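Local coordinates for protein Alpha/beta hydrolase (Pseudomonas aeruginosa PAO1, PDB 4R1D) that probably hydrolyses lipids as Tle4, a calcium-binding alpha/beta-hydrolase lipase and presumed effector of the H2 type VI secretion system, held in complex with its inhibitor Tli4, at residues 293-298 with 381-386; 338-341 with 347-350; 355-360 with 374-379; 368-373 with 406-411; 450-455 with 473-478. All coordinates share one frame; numbering follows the deposited sequence. Where two conformers were deposited one is given.

Contact 1 of 5, residues 293-298 with 381-386; sequences HMRCGY and EQNSQY
Arg-295, near the end of helix 289-296, and Asn-383, in the loop before helix 400-421, meet mostly through water: their side chains come no closer than 4.1 Å, from Arg-295 NE to Asn-383 ND2. From CB the arginine turns back on itself, bent at chi2 and again at chi3, and this fold carries the chain over toward the loop. CD lies against the carbonyl O of Leu-378. NE then gives its N-H to water 2, which sits at the edge of the guanidinium, in its plane, 2.9 Å from NE. Beyond it, NH1 is bonded to the carbonyl O of Trp-375, and NH2 forms a salt bridge with Asp-461.

Water 2 also accepts from Asn-383 ND2 at 3.2 Å and lies within bonding distance of the Arg-295 carbonyl O. A second water takes the other N-H of the amide, 2.9 Å from ND2, and reaches the carbonyl O of Met-294 only weakly. The guanidinium and amide planes stand 89° apart. Asn-383 is held from its oxygen side as well: Gln-382 NE2 donates to Asn-383 OD1 at 3.0 Å, nearly straight at 172°, though from above the carbonyl plane. Two waters thus bridge the C-terminal turn of helix 289-296 to the loop that leads to helix 400-421, with Gly-297 the first residue to leave the helix, at positive phi.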
# COMPACT_ATOMS: atom_id res chain seq x y z
N HIS A 293 -12.08 7.29 -7.94
CA HIS A 293 -11.27 7.75 -6.83
C HIS A 293 -10.18 8.75 -7.24
O HIS A 293 -9.97 9.74 -6.55
CB HIS A 293 -10.69 6.56 -6.06
CG HIS A 293 -11.74 5.63 -5.55
ND1 HIS A 293 -11.49 4.32 -5.21
CD2 HIS A 293 -13.07 5.82 -5.36
CE1 HIS A 293 -12.61 3.75 -4.81
NE2 HIS A 293 -13.59 4.64 -4.89
N MET A 294 -9.53 8.49 -8.37
CA MET A 294 -8.49 9.38 -8.86
C MET A 294 -9.05 10.71 -9.34
O MET A 294 -8.35 11.72 -9.29
CB MET A 294 -7.66 8.71 -9.96
CG MET A 294 -6.79 7.57 -9.43
SD MET A 294 -5.70 6.89 -10.68
CE MET A 294 -4.50 8.23 -10.76
N ARG A 295 -10.29 10.73 -9.81
CA ARG A 295 -10.86 11.98 -10.29
C ARG A 295 -11.70 12.73 -9.23
O ARG A 295 -11.89 13.94 -9.34
CB ARG A 295 -11.69 11.77 -11.57
CG ARG A 295 -10.88 11.34 -12.79
CD ARG A 295 -9.82 12.35 -13.13
NE ARG A 295 -10.40 13.67 -13.36
CZ ARG A 295 -10.85 14.10 -14.54
NH1 ARG A 295 -10.78 13.31 -15.60
NH2 ARG A 295 -11.35 15.32 -14.66
N CYS A 296 -12.17 12.02 -8.20
CA CYS A 296 -13.12 12.62 -7.24
C CYS A 296 -12.73 12.50 -5.77
O CYS A 296 -13.40 13.10 -4.92
CB CYS A 296 -14.50 11.98 -7.37
SG CYS A 296 -15.20 11.95 -9.03
N GLY A 297 -11.72 11.70 -5.46
CA GLY A 297 -11.43 11.33 -4.08
C GLY A 297 -12.27 10.14 -3.65
O GLY A 297 -13.22 9.76 -4.33
N TYR A 298 -11.91 9.52 -2.52
CA TYR A 298 -12.76 8.49 -1.95
C TYR A 298 -14.01 9.13 -1.34
O TYR A 298 -13.98 10.28 -0.94
CB TYR A 298 -12.00 7.70 -0.88
CG TYR A 298 -11.03 6.72 -1.47
CD1 TYR A 298 -9.85 7.15 -2.09
CD2 TYR A 298 -11.28 5.36 -1.43
CE1 TYR A 298 -8.96 6.24 -2.64
CE2 TYR A 298 -10.41 4.45 -1.98
CZ TYR A 298 -9.26 4.89 -2.58
OH TYR A 298 -8.40 3.97 -3.13
N GLU A 381 -4.65 17.07 -17.61
CA GLU A 381 -3.59 18.04 -17.47
C GLU A 381 -3.70 18.81 -16.16
O GLU A 381 -2.70 19.12 -15.51
CB GLU A 381 -3.61 19.00 -18.66
CG GLU A 381 -2.31 19.76 -18.84
CD GLU A 381 -1.14 18.83 -19.11
OE1 GLU A 381 -1.10 18.22 -20.20
OE2 GLU A 381 -0.27 18.69 -18.21
N GLN A 382 -4.93 19.13 -15.75
CA GLN A 382 -5.14 19.89 -14.53
C GLN A 382 -4.55 19.17 -13.31
O GLN A 382 -4.32 19.80 -12.28
CB GLN A 382 -6.63 20.14 -14.29
CG GLN A 382 -7.45 18.86 -14.12
CD GLN A 382 -8.77 19.11 -13.43
OE1 GLN A 382 -9.71 19.64 -14.03
NE2 GLN A 382 -8.86 18.72 -12.17
N ASN A 383 -4.34 17.86 -13.43
CA ASN A 383 -3.90 17.06 -12.28
C ASN A 383 -2.44 16.60 -12.37
O ASN A 383 -1.97 15.85 -11.51
CB ASN A 383 -4.82 15.85 -12.07
CG ASN A 383 -6.19 16.24 -11.51
OD1 ASN A 383 -6.39 17.39 -11.10
ND2 ASN A 383 -7.12 15.29 -11.48
N SER A 384 -1.74 17.04 -13.41
CA SER A 384 -0.32 16.71 -13.58
C SER A 384 0.51 17.19 -12.40
O SER A 384 1.52 16.56 -12.05
CB SER A 384 0.23 17.34 -14.87
OG SER A 384 -0.54 16.98 -16.00
N GLN A 385 0.09 18.30 -11.79
CA GLN A 385 0.81 18.93 -10.69
C GLN A 385 0.93 17.98 -9.51
O GLN A 385 1.82 18.14 -8.68
CB GLN A 385 0.07 20.19 -10.23
CG GLN A 385 -1.38 19.95 -9.85
CD GLN A 385 -2.10 21.21 -9.41
OE1 GLN A 385 -1.55 22.02 -8.66
NE2 GLN A 385 -3.33 21.39 -9.87
N TYR A 386 0.04 17.00 -9.44
CA TYR A 386 0.03 16.07 -8.31
C TYR A 386 0.96 14.87 -8.48
O TYR A 386 1.23 14.14 -7.52
CB TYR A 386 -1.40 15.62 -8.03
CG TYR A 386 -2.32 16.77 -7.66
CD1 TYR A 386 -2.14 17.46 -6.47
CD2 TYR A 386 -3.37 17.15 -8.49
CE1 TYR A 386 -2.98 18.50 -6.11
CE2 TYR A 386 -4.22 18.20 -8.14
CZ TYR A 386 -4.02 18.87 -6.94
OH TYR A 386 -4.84 19.91 -6.56
O HOH W 1 -6.16 12.53 -11.75
O HOH W 2 -10.26 15.53 -11.15

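Contact 2 of 5, residues 338-341 with 347-350; sequences WLFL and QVLK
This is a short backbone contact, a chain turning back on its own strand: strand 339-342 ends, a few residues pass, and 347-350 returns to touch the strand near its end, at Phe-340 and Leu-341. One hydrogen bond carries it. Leu-349 N donates to Leu-341 O over 2.8 Å, almost straight at 176°, with the donor lying in the carbonyl plane. The same oxygen also receives a CA-H...O contact from Val-348 CA at 3.6 Å, so two successive residues of the returning chain close on one carbonyl.

Side chains pack around that bond. Leu-349 lies alongside the carbonyl, its CB 3.4 Å from Leu-341 O, and its CD1 comes within 4.4 Å of Leu-341 CB. Val-348 sends its two methyls different ways: CG1, anti to the backbone N (chi1 175°), rests by Leu-341 O, while CG2 approaches Phe-340 CD1 at 4.4 Å, oblique to the ring. Farther out, Leu-349 touches Pro-449, and Gln-347 N is bonded to Asp-343 OD1 within the connection. The whole belongs to the long connection of a beta hairpin, whose antiparallel strands 339-342 and 358-359 carry a classic bulge where Trp-338 and Leu-339 both face Tyr-359.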
# COMPACT_ATOMS: atom_id res chain seq x y z
N TRP A 338 -16.66 1.25 -20.33
CA TRP A 338 -17.16 1.46 -18.98
C TRP A 338 -17.15 2.93 -18.60
O TRP A 338 -17.64 3.31 -17.55
CB TRP A 338 -16.33 0.64 -17.99
CG TRP A 338 -14.83 0.82 -18.09
CD1 TRP A 338 -13.97 0.03 -18.79
CD2 TRP A 338 -14.04 1.82 -17.45
NE1 TRP A 338 -12.68 0.48 -18.62
CE2 TRP A 338 -12.70 1.58 -17.82
CE3 TRP A 338 -14.33 2.90 -16.62
CZ2 TRP A 338 -11.64 2.39 -17.37
CZ3 TRP A 338 -13.27 3.71 -16.17
CH2 TRP A 338 -11.95 3.44 -16.55
N LEU A 339 -16.59 3.78 -19.46
CA LEU A 339 -16.51 5.19 -19.16
C LEU A 339 -17.35 5.90 -20.20
O LEU A 339 -17.01 5.89 -21.38
CB LEU A 339 -15.07 5.69 -19.26
CG LEU A 339 -14.85 7.20 -19.11
CD1 LEU A 339 -15.27 7.70 -17.73
CD2 LEU A 339 -13.40 7.59 -19.38
N PHE A 340 -18.44 6.50 -19.76
CA PHE A 340 -19.44 7.04 -20.67
C PHE A 340 -19.61 8.55 -20.55
O PHE A 340 -19.80 9.08 -19.45
CB PHE A 340 -20.80 6.37 -20.43
CG PHE A 340 -20.75 4.87 -20.48
CD1 PHE A 340 -20.83 4.20 -21.70
CD2 PHE A 340 -20.62 4.13 -19.32
CE1 PHE A 340 -20.79 2.83 -21.75
CE2 PHE A 340 -20.58 2.75 -19.36
CZ PHE A 340 -20.67 2.09 -20.58
N LEU A 341 -19.56 9.24 -21.68
CA LEU A 341 -19.81 10.66 -21.72
C LEU A 341 -21.22 10.86 -22.27
O LEU A 341 -21.47 10.56 -23.44
CB LEU A 341 -18.79 11.35 -22.63
CG LEU A 341 -17.43 11.78 -22.04
CD1 LEU A 341 -16.89 10.83 -20.97
CD2 LEU A 341 -16.41 11.99 -23.15
N GLN A 347 -28.09 10.23 -22.58
CA GLN A 347 -27.74 9.58 -23.83
C GLN A 347 -26.26 9.78 -24.13
O GLN A 347 -25.74 10.89 -23.99
CB GLN A 347 -28.59 10.10 -24.98
CG GLN A 347 -30.07 9.82 -24.82
CD GLN A 347 -30.35 8.36 -24.47
OE1 GLN A 347 -30.95 8.06 -23.44
NE2 GLN A 347 -29.90 7.45 -25.34
N VAL A 348 -25.61 8.71 -24.56
CA VAL A 348 -24.19 8.74 -24.84
C VAL A 348 -23.92 9.66 -26.02
O VAL A 348 -24.60 9.58 -27.05
CB VAL A 348 -23.64 7.34 -25.15
CG1 VAL A 348 -22.18 7.43 -25.56
CG2 VAL A 348 -23.82 6.42 -23.95
N LEU A 349 -22.93 10.54 -25.85
CA LEU A 349 -22.57 11.55 -26.84
C LEU A 349 -21.81 10.95 -28.01
O LEU A 349 -21.38 9.81 -27.95
CB LEU A 349 -21.73 12.63 -26.16
CG LEU A 349 -22.48 13.44 -25.10
CD1 LEU A 349 -21.53 14.38 -24.34
CD2 LEU A 349 -23.61 14.23 -25.76
N LYS A 350 -21.65 11.73 -29.09
CA LYS A 350 -20.92 11.28 -30.27
C LYS A 350 -19.61 12.04 -30.39
O LYS A 350 -19.55 13.22 -30.06
CB LYS A 350 -21.75 11.51 -31.53
CG LYS A 350 -22.57 10.32 -32.00
CD LYS A 350 -23.33 9.67 -30.88
CE LYS A 350 -24.30 8.62 -31.40
NZ LYS A 350 -25.46 9.25 -32.10

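Contact 3 of 5, residues 355-360 with 374-379; sequences KPRAYP and TWYGLV
Two tyrosines stacked face over face while their side chains cross at about a right angle give this contact its unusual look. The rings of Tyr-359 and Tyr-376 form an offset stack, centroids 4.6 Å apart and planes 28° from parallel. Tyr-376 CE1 sits over the centre of the Tyr-359 ring, and the hydroxyl end slides outward across it, bringing Tyr-376 OH to 3.5 Å from Tyr-359 CE2. What lets Tyr-376 reach over is its first torsion, chi1 66°, which lodges CG between the backbone N and the carbonyl carbon.

Arg-357 fixes the hydroxyl of Tyr-359. Its NE donates to Tyr-359 OH at 3.0 Å, nearly straight and in the guanidinium plane. The guanidinium stands nearly perpendicular to the Tyr-376 ring, at 85°, with Arg-357 NH2 3.6 Å from Tyr-376 CE2. The approach is oblique to the ring, and the guanidinium presents its edge. NH2 itself has a stronger partner, a salt bridge to Glu-453, whose carboxylate also accepts from Trp-375 NE1; Tyr-376 CB lies over one face of the Trp-375 indole, 3.9 Å from its plane.

Arg-357 is the centre of an inverse gamma turn just before edge strand 358-359, and Tyr-376 stands in a type I beta turn running from Thr-374 to Gly-377. The contact thus joins a sheet edge to a beta turn by aromatic stacking backed by a buried arginine.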
# COMPACT_ATOMS: atom_id res chain seq x y z
N LYS A 355 -18.96 8.53 -33.52
CA LYS A 355 -18.98 7.29 -32.74
C LYS A 355 -19.28 7.57 -31.27
O LYS A 355 -18.94 8.63 -30.75
CB LYS A 355 -17.65 6.55 -32.90
CG LYS A 355 -17.25 6.35 -34.36
CD LYS A 355 -18.38 5.67 -35.14
CE LYS A 355 -18.07 5.61 -36.65
NZ LYS A 355 -19.22 5.08 -37.45
N PRO A 356 -19.92 6.61 -30.59
CA PRO A 356 -20.31 6.84 -29.19
C PRO A 356 -19.09 7.14 -28.33
O PRO A 356 -18.06 6.49 -28.47
CB PRO A 356 -20.92 5.51 -28.78
CG PRO A 356 -21.42 4.90 -30.06
CD PRO A 356 -20.40 5.31 -31.09
N ARG A 357 -19.22 8.13 -27.45
CA ARG A 357 -18.15 8.46 -26.52
C ARG A 357 -18.26 7.55 -25.30
O ARG A 357 -18.64 7.97 -24.20
CB ARG A 357 -18.23 9.94 -26.15
CG ARG A 357 -18.20 10.83 -27.41
CD ARG A 357 -17.87 12.28 -27.10
NE ARG A 357 -16.50 12.46 -26.63
CZ ARG A 357 -15.98 13.64 -26.30
NH1 ARG A 357 -16.70 14.74 -26.41
NH2 ARG A 357 -14.72 13.72 -25.88
N ALA A 358 -17.94 6.28 -25.55
CA ALA A 358 -17.98 5.20 -24.59
C ALA A 358 -16.61 4.54 -24.65
O ALA A 358 -16.26 3.92 -25.66
CB ALA A 358 -19.06 4.20 -25.00
N TYR A 359 -15.83 4.68 -23.58
CA TYR A 359 -14.42 4.29 -23.61
C TYR A 359 -14.15 3.10 -22.69
O TYR A 359 -14.83 2.96 -21.67
CB TYR A 359 -13.57 5.49 -23.20
CG TYR A 359 -13.84 6.72 -24.05
CD1 TYR A 359 -14.83 7.63 -23.71
CD2 TYR A 359 -13.10 6.96 -25.21
CE1 TYR A 359 -15.09 8.76 -24.50
CE2 TYR A 359 -13.35 8.08 -26.00
CZ TYR A 359 -14.35 8.97 -25.64
OH TYR A 359 -14.60 10.09 -26.43
N PRO A 360 -13.19 2.23 -23.05
CA PRO A 360 -12.41 2.28 -24.30
C PRO A 360 -13.31 2.04 -25.52
O PRO A 360 -14.28 1.28 -25.43
CB PRO A 360 -11.44 1.10 -24.17
CG PRO A 360 -11.43 0.75 -22.72
CD PRO A 360 -12.78 1.11 -22.20
N THR A 374 -6.55 14.68 -21.80
CA THR A 374 -7.73 15.54 -21.95
C THR A 374 -8.59 15.47 -20.70
O THR A 374 -8.34 14.67 -19.80
CB THR A 374 -8.58 15.16 -23.19
OG1 THR A 374 -9.27 13.93 -22.93
CG2 THR A 374 -7.72 15.00 -24.42
N TRP A 375 -9.63 16.30 -20.65
CA TRP A 375 -10.48 16.39 -19.46
C TRP A 375 -11.03 15.06 -18.95
O TRP A 375 -11.32 14.95 -17.76
CB TRP A 375 -11.63 17.37 -19.69
CG TRP A 375 -12.69 16.86 -20.61
CD1 TRP A 375 -12.71 16.96 -21.97
CD2 TRP A 375 -13.89 16.17 -20.24
NE1 TRP A 375 -13.84 16.36 -22.47
CE2 TRP A 375 -14.59 15.88 -21.43
CE3 TRP A 375 -14.44 15.76 -19.02
CZ2 TRP A 375 -15.81 15.20 -21.44
CZ3 TRP A 375 -15.66 15.10 -19.03
CH2 TRP A 375 -16.33 14.82 -20.23
N TYR A 376 -11.21 14.06 -19.82
CA TYR A 376 -11.81 12.81 -19.37
C TYR A 376 -10.77 11.74 -19.08
O TYR A 376 -11.13 10.61 -18.77
CB TYR A 376 -12.91 12.30 -20.33
CG TYR A 376 -12.42 11.88 -21.71
CD1 TYR A 376 -12.01 10.57 -21.95
CD2 TYR A 376 -12.38 12.79 -22.76
CE1 TYR A 376 -11.56 10.18 -23.22
CE2 TYR A 376 -11.94 12.41 -24.01
CZ TYR A 376 -11.53 11.12 -24.24
OH TYR A 376 -11.09 10.75 -25.49
N GLY A 377 -9.50 12.10 -19.17
CA GLY A 377 -8.42 11.15 -18.92
C GLY A 377 -8.29 10.84 -17.44
O GLY A 377 -8.86 11.53 -16.61
N LEU A 378 -7.53 9.80 -17.12
CA LEU A 378 -7.35 9.39 -15.72
C LEU A 378 -6.62 10.47 -14.92
O LEU A 378 -6.98 10.77 -13.78
CB LEU A 378 -6.55 8.11 -15.67
CG LEU A 378 -6.43 7.49 -14.28
CD1 LEU A 378 -7.80 7.04 -13.79
CD2 LEU A 378 -5.46 6.31 -14.34
N VAL A 379 -5.58 11.03 -15.53
CA VAL A 379 -4.88 12.18 -14.98
C VAL A 379 -4.87 13.31 -16.00
O VAL A 379 -3.91 13.49 -16.75
CB VAL A 379 -3.44 11.83 -14.57
CG1 VAL A 379 -2.80 13.01 -13.85
CG2 VAL A 379 -3.45 10.61 -13.68

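Contact 4 of 5, residues 368-373 with 406-411; sequences EIYKNT and DLIDSI
Residues 368-370 of helix 365-370 take a wider pi-type turn beside helix 400-421, with the CA atoms of Tyr-370 and Ile-408 7.2 Å apart. Ile-408 is the apolar side chain that packs against the other segment. Its CD1 comes to 3.8 Å from Tyr-370 CB, and its CG2 lies near the plane of the tyrosine ring, at the edge, so the ring meets the isoleucine with its rim. CG2 also touches Lys-371 CG at 3.9 Å; the lysine and isoleucine side chains slide past each other in opposite directions.

The aliphatic part of Lys-371 therefore runs over Ile-408 before its ammonium turns to Asp-409, one residue further along the helix. A bend at chi3 (-89°) turns NZ toward Asp-409, and the two side chains cross at about a right angle. The salt bridge, Lys-371 NZ to Asp-409 OD1, is 2.7 Å long and uses the syn lone pair of OD1. Glu-367, in the helix that precedes the lysine, holds NZ in a second salt bridge, so two carboxylates share the ammonium.

Tyr-370 OH is bonded to the carbonyl O of Pro-328, and its side chain also packs on Trp-338. Along helix 400-421, Asp-406 accepts backbone N-H groups from Ser-90 and Lys-91 of the other chain, and Asp-409 packs on Val-88 of that chain. Helix 400-421 thus lies between the short helix 365-370 and the partner protein.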
# COMPACT_ATOMS: atom_id res chain seq x y z
N GLU A 368 -6.30 5.01 -24.40
CA GLU A 368 -7.54 5.77 -24.54
C GLU A 368 -7.94 6.55 -23.30
O GLU A 368 -8.55 7.60 -23.39
CB GLU A 368 -8.68 4.85 -24.96
CG GLU A 368 -8.45 4.16 -26.29
CD GLU A 368 -9.69 3.45 -26.75
OE1 GLU A 368 -10.75 4.11 -26.80
OE2 GLU A 368 -9.63 2.24 -27.02
N ILE A 369 -7.59 6.03 -22.13
CA ILE A 369 -8.03 6.63 -20.87
C ILE A 369 -6.86 6.96 -19.95
O ILE A 369 -6.69 8.11 -19.55
CB ILE A 369 -9.01 5.70 -20.14
CG1 ILE A 369 -10.22 5.39 -21.03
CG2 ILE A 369 -9.48 6.32 -18.84
CD1 ILE A 369 -11.16 4.31 -20.47
N TYR A 370 -6.05 5.96 -19.62
CA TYR A 370 -5.06 6.14 -18.55
C TYR A 370 -3.96 7.16 -18.85
O TYR A 370 -3.58 7.93 -17.98
CB TYR A 370 -4.44 4.80 -18.11
CG TYR A 370 -5.46 3.74 -17.80
CD1 TYR A 370 -6.74 4.08 -17.41
CD2 TYR A 370 -5.13 2.38 -17.89
CE1 TYR A 370 -7.70 3.11 -17.13
CE2 TYR A 370 -6.07 1.40 -17.62
CZ TYR A 370 -7.36 1.77 -17.25
OH TYR A 370 -8.30 0.80 -16.98
N LYS A 371 -3.45 7.17 -20.09
CA LYS A 371 -2.44 8.14 -20.50
C LYS A 371 -3.04 9.38 -21.17
O LYS A 371 -2.34 10.37 -21.41
CB LYS A 371 -1.39 7.48 -21.41
CG LYS A 371 -0.55 6.43 -20.69
CD LYS A 371 0.72 6.08 -21.45
CE LYS A 371 0.48 4.96 -22.43
NZ LYS A 371 1.72 4.52 -23.14
N ASN A 372 -4.33 9.33 -21.48
CA ASN A 372 -5.02 10.48 -22.07
C ASN A 372 -5.00 11.69 -21.14
O ASN A 372 -5.37 11.59 -19.97
CB ASN A 372 -6.46 10.09 -22.41
CG ASN A 372 -7.22 11.20 -23.13
OD1 ASN A 372 -7.59 12.20 -22.53
ND2 ASN A 372 -7.47 11.00 -24.42
N THR A 373 -4.54 12.83 -21.66
CA THR A 373 -4.41 14.03 -20.83
C THR A 373 -5.55 15.03 -20.99
O THR A 373 -5.50 16.11 -20.40
CB THR A 373 -3.07 14.75 -21.06
OG1 THR A 373 -2.97 15.17 -22.43
CG2 THR A 373 -1.90 13.83 -20.72
N ASP A 406 5.39 5.34 -18.21
CA ASP A 406 6.12 4.08 -18.12
C ASP A 406 5.43 3.13 -17.14
O ASP A 406 5.39 1.91 -17.37
CB ASP A 406 7.58 4.31 -17.73
CG ASP A 406 8.49 4.47 -18.94
OD1 ASP A 406 7.98 4.30 -20.06
OD2 ASP A 406 9.71 4.74 -18.77
N LEU A 407 4.87 3.68 -16.06
CA LEU A 407 4.18 2.84 -15.07
C LEU A 407 2.93 2.24 -15.70
O LEU A 407 2.62 1.08 -15.49
CB LEU A 407 3.82 3.61 -13.80
CG LEU A 407 4.89 3.86 -12.73
CD1 LEU A 407 4.28 4.53 -11.50
CD2 LEU A 407 5.58 2.57 -12.32
N ILE A 408 2.22 3.04 -16.50
CA ILE A 408 1.04 2.52 -17.19
C ILE A 408 1.44 1.39 -18.15
O ILE A 408 0.76 0.37 -18.24
CB ILE A 408 0.26 3.63 -17.94
CG1 ILE A 408 -0.30 4.66 -16.96
CG2 ILE A 408 -0.89 3.03 -18.77
CD1 ILE A 408 -1.33 4.09 -15.99
N ASP A 409 2.55 1.56 -18.87
CA ASP A 409 2.98 0.52 -19.80
C ASP A 409 3.34 -0.76 -19.04
O ASP A 409 3.04 -1.88 -19.48
CB ASP A 409 4.13 1.03 -20.68
CG ASP A 409 3.68 2.09 -21.68
OD1 ASP A 409 2.45 2.27 -21.83
OD2 ASP A 409 4.53 2.75 -22.31
N SER A 410 3.97 -0.59 -17.88
CA SER A 410 4.25 -1.72 -16.98
C SER A 410 2.99 -2.48 -16.56
O SER A 410 2.96 -3.70 -16.64
CB SER A 410 5.00 -1.26 -15.73
OG SER A 410 6.39 -1.41 -15.90
N ILE A 411 1.97 -1.77 -16.08
CA ILE A 411 0.75 -2.47 -15.69
C ILE A 411 0.09 -3.16 -16.89
O ILE A 411 -0.43 -4.26 -16.74
CB ILE A 411 -0.29 -1.57 -14.93
CG1 ILE A 411 -1.12 -0.72 -15.90
CG2 ILE A 411 0.39 -0.75 -13.84
CD1 ILE A 411 -2.40 -0.17 -15.29

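Contact 5 of 5, residues 450-455 with 473-478; sequences TPLETP and RGLPTI
The two methyls of Leu-452 meet the ring of Pro-476, joining the weakly bonded helical turn 450-453 to the chain entering strand 477-479. Leu-452 CD1 is 3.8 Å from Pro-476 CD, and Leu-452 CD2 is 3.8 Å from Pro-476 CG. Alongside, Pro-451 CG meets Leu-475 CD2 at 3.8 Å, the two side chains crossing obliquely. Leu-475 CD2 also comes to 4.3 Å from Leu-452 CD1, which makes one continuous apolar patch of four side chains. In Leu-475 it is CD2, the branch not anti to CA (CD1 is, chi2 179°), that touches Pro-451.

In the next shell, Trp-375 packs on both Leu-452 and Pro-476, and Pro-451 touches Arg-472. Leu-475 N is tied to Asn-468 OD1, and Gly-474 bonds to Asp-448 through the backbone. The strand that follows pairs with 443-446, Thr-477 bonding to Lys-446. The helical turn packs on the chain just before strand 477-479, the outermost strand of the mixed sheet, while Pro-476 also rests on Trp-445 of strand 443-446.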
# COMPACT_ATOMS: atom_id res chain seq x y z
N THR A 450 -18.80 20.58 -24.50
CA THR A 450 -18.43 21.58 -25.50
C THR A 450 -17.46 22.65 -24.98
O THR A 450 -16.41 22.86 -25.57
CB THR A 450 -19.68 22.26 -26.12
OG1 THR A 450 -20.54 21.26 -26.68
CG2 THR A 450 -19.25 23.24 -27.19
N PRO A 451 -17.81 23.32 -23.88
CA PRO A 451 -16.93 24.39 -23.40
C PRO A 451 -15.57 23.87 -22.93
O PRO A 451 -14.61 24.63 -22.87
CB PRO A 451 -17.71 24.98 -22.21
CG PRO A 451 -19.14 24.59 -22.46
CD PRO A 451 -19.06 23.24 -23.11
N LEU A 452 -15.50 22.59 -22.59
CA LEU A 452 -14.24 22.03 -22.13
C LEU A 452 -13.32 21.72 -23.30
O LEU A 452 -12.11 21.64 -23.15
CB LEU A 452 -14.48 20.75 -21.33
CG LEU A 452 -15.02 20.82 -19.90
CD1 LEU A 452 -16.37 21.52 -19.82
CD2 LEU A 452 -15.14 19.41 -19.34
N GLU A 453 -13.92 21.55 -24.48
CA GLU A 453 -13.19 21.01 -25.62
C GLU A 453 -12.94 22.00 -26.76
O GLU A 453 -12.45 21.62 -27.82
CB GLU A 453 -13.92 19.79 -26.16
CG GLU A 453 -14.05 18.69 -25.11
CD GLU A 453 -14.54 17.38 -25.68
OE1 GLU A 453 -15.39 17.41 -26.59
OE2 GLU A 453 -14.06 16.32 -25.23
N THR A 454 -13.26 23.27 -26.56
CA THR A 454 -12.88 24.27 -27.55
C THR A 454 -11.37 24.49 -27.45
O THR A 454 -10.80 24.35 -26.37
CB THR A 454 -13.62 25.60 -27.35
OG1 THR A 454 -13.30 26.11 -26.05
CG2 THR A 454 -15.11 25.40 -27.46
N PRO A 455 -10.72 24.81 -28.58
CA PRO A 455 -9.28 25.06 -28.59
C PRO A 455 -8.86 25.97 -27.45
O PRO A 455 -9.54 26.95 -27.14
CB PRO A 455 -9.05 25.77 -29.94
CG PRO A 455 -10.41 25.80 -30.64
CD PRO A 455 -11.28 24.81 -29.94
N ARG A 473 -22.08 26.39 -15.82
CA ARG A 473 -23.14 25.42 -15.46
C ARG A 473 -23.58 24.46 -16.59
O ARG A 473 -23.27 24.69 -17.76
CB ARG A 473 -24.39 26.16 -14.95
CG ARG A 473 -25.06 27.01 -16.01
CD ARG A 473 -25.90 28.15 -15.39
NE ARG A 473 -27.30 27.77 -15.19
CZ ARG A 473 -28.12 28.36 -14.32
NH1 ARG A 473 -27.69 29.37 -13.57
NH2 ARG A 473 -29.36 27.95 -14.20
N GLY A 474 -24.32 23.40 -16.23
CA GLY A 474 -24.66 22.33 -17.16
C GLY A 474 -23.49 21.50 -17.69
O GLY A 474 -23.61 20.78 -18.69
N LEU A 475 -22.36 21.59 -17.00
CA LEU A 475 -21.13 20.96 -17.46
C LEU A 475 -20.96 19.52 -16.94
O LEU A 475 -21.70 19.09 -16.05
CB LEU A 475 -19.94 21.82 -17.08
CG LEU A 475 -20.02 23.27 -17.54
CD1 LEU A 475 -18.80 24.02 -17.08
CD2 LEU A 475 -20.17 23.33 -19.06
N PRO A 476 -20.00 18.77 -17.51
CA PRO A 476 -19.86 17.36 -17.14
C PRO A 476 -19.71 17.14 -15.64
O PRO A 476 -18.93 17.82 -14.96
CB PRO A 476 -18.59 16.92 -17.88
CG PRO A 476 -18.60 17.79 -19.12
CD PRO A 476 -19.06 19.14 -18.59
N THR A 477 -20.47 16.16 -15.15
CA THR A 477 -20.48 15.81 -13.74
C THR A 477 -20.55 14.30 -13.60
O THR A 477 -21.37 13.63 -14.24
CB THR A 477 -21.72 16.41 -13.04
OG1 THR A 477 -21.67 17.85 -13.14
CG2 THR A 477 -21.77 16.00 -11.57
N ILE A 478 -19.69 13.74 -12.76
CA ILE A 478 -19.77 12.31 -12.52
C ILE A 478 -21.02 11.99 -11.72
O ILE A 478 -21.25 12.56 -10.65
CB ILE A 478 -18.49 11.78 -11.84
CG1 ILE A 478 -17.38 11.68 -12.89
CG2 ILE A 478 -18.76 10.42 -11.21
CD1 ILE A 478 -15.99 11.33 -12.36

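All five contacts lie on the same side of the chain's centre and away from the calcium site. Contacts 2 and 3 are closest, their centres about 8 Å apart, and share the strand pair 339-342 and 358-359; contact 5 reaches the same sheet, its centre about 13 Å from that of contact 3. Glu-453 links those two, taking Arg-357 NH2 and Trp-375 NE1, each at 2.8 Å from its OE2. Contact 1 meets contact 3 through Arg-295 NH1 and Trp-375 O, 2.8 Å apart. Contact 4 joins contact 3 by Leu-378 N to Ile-369 O (3.1 Å), and contact 1 by Glu-381 N to Thr-373 O (3.1 Å).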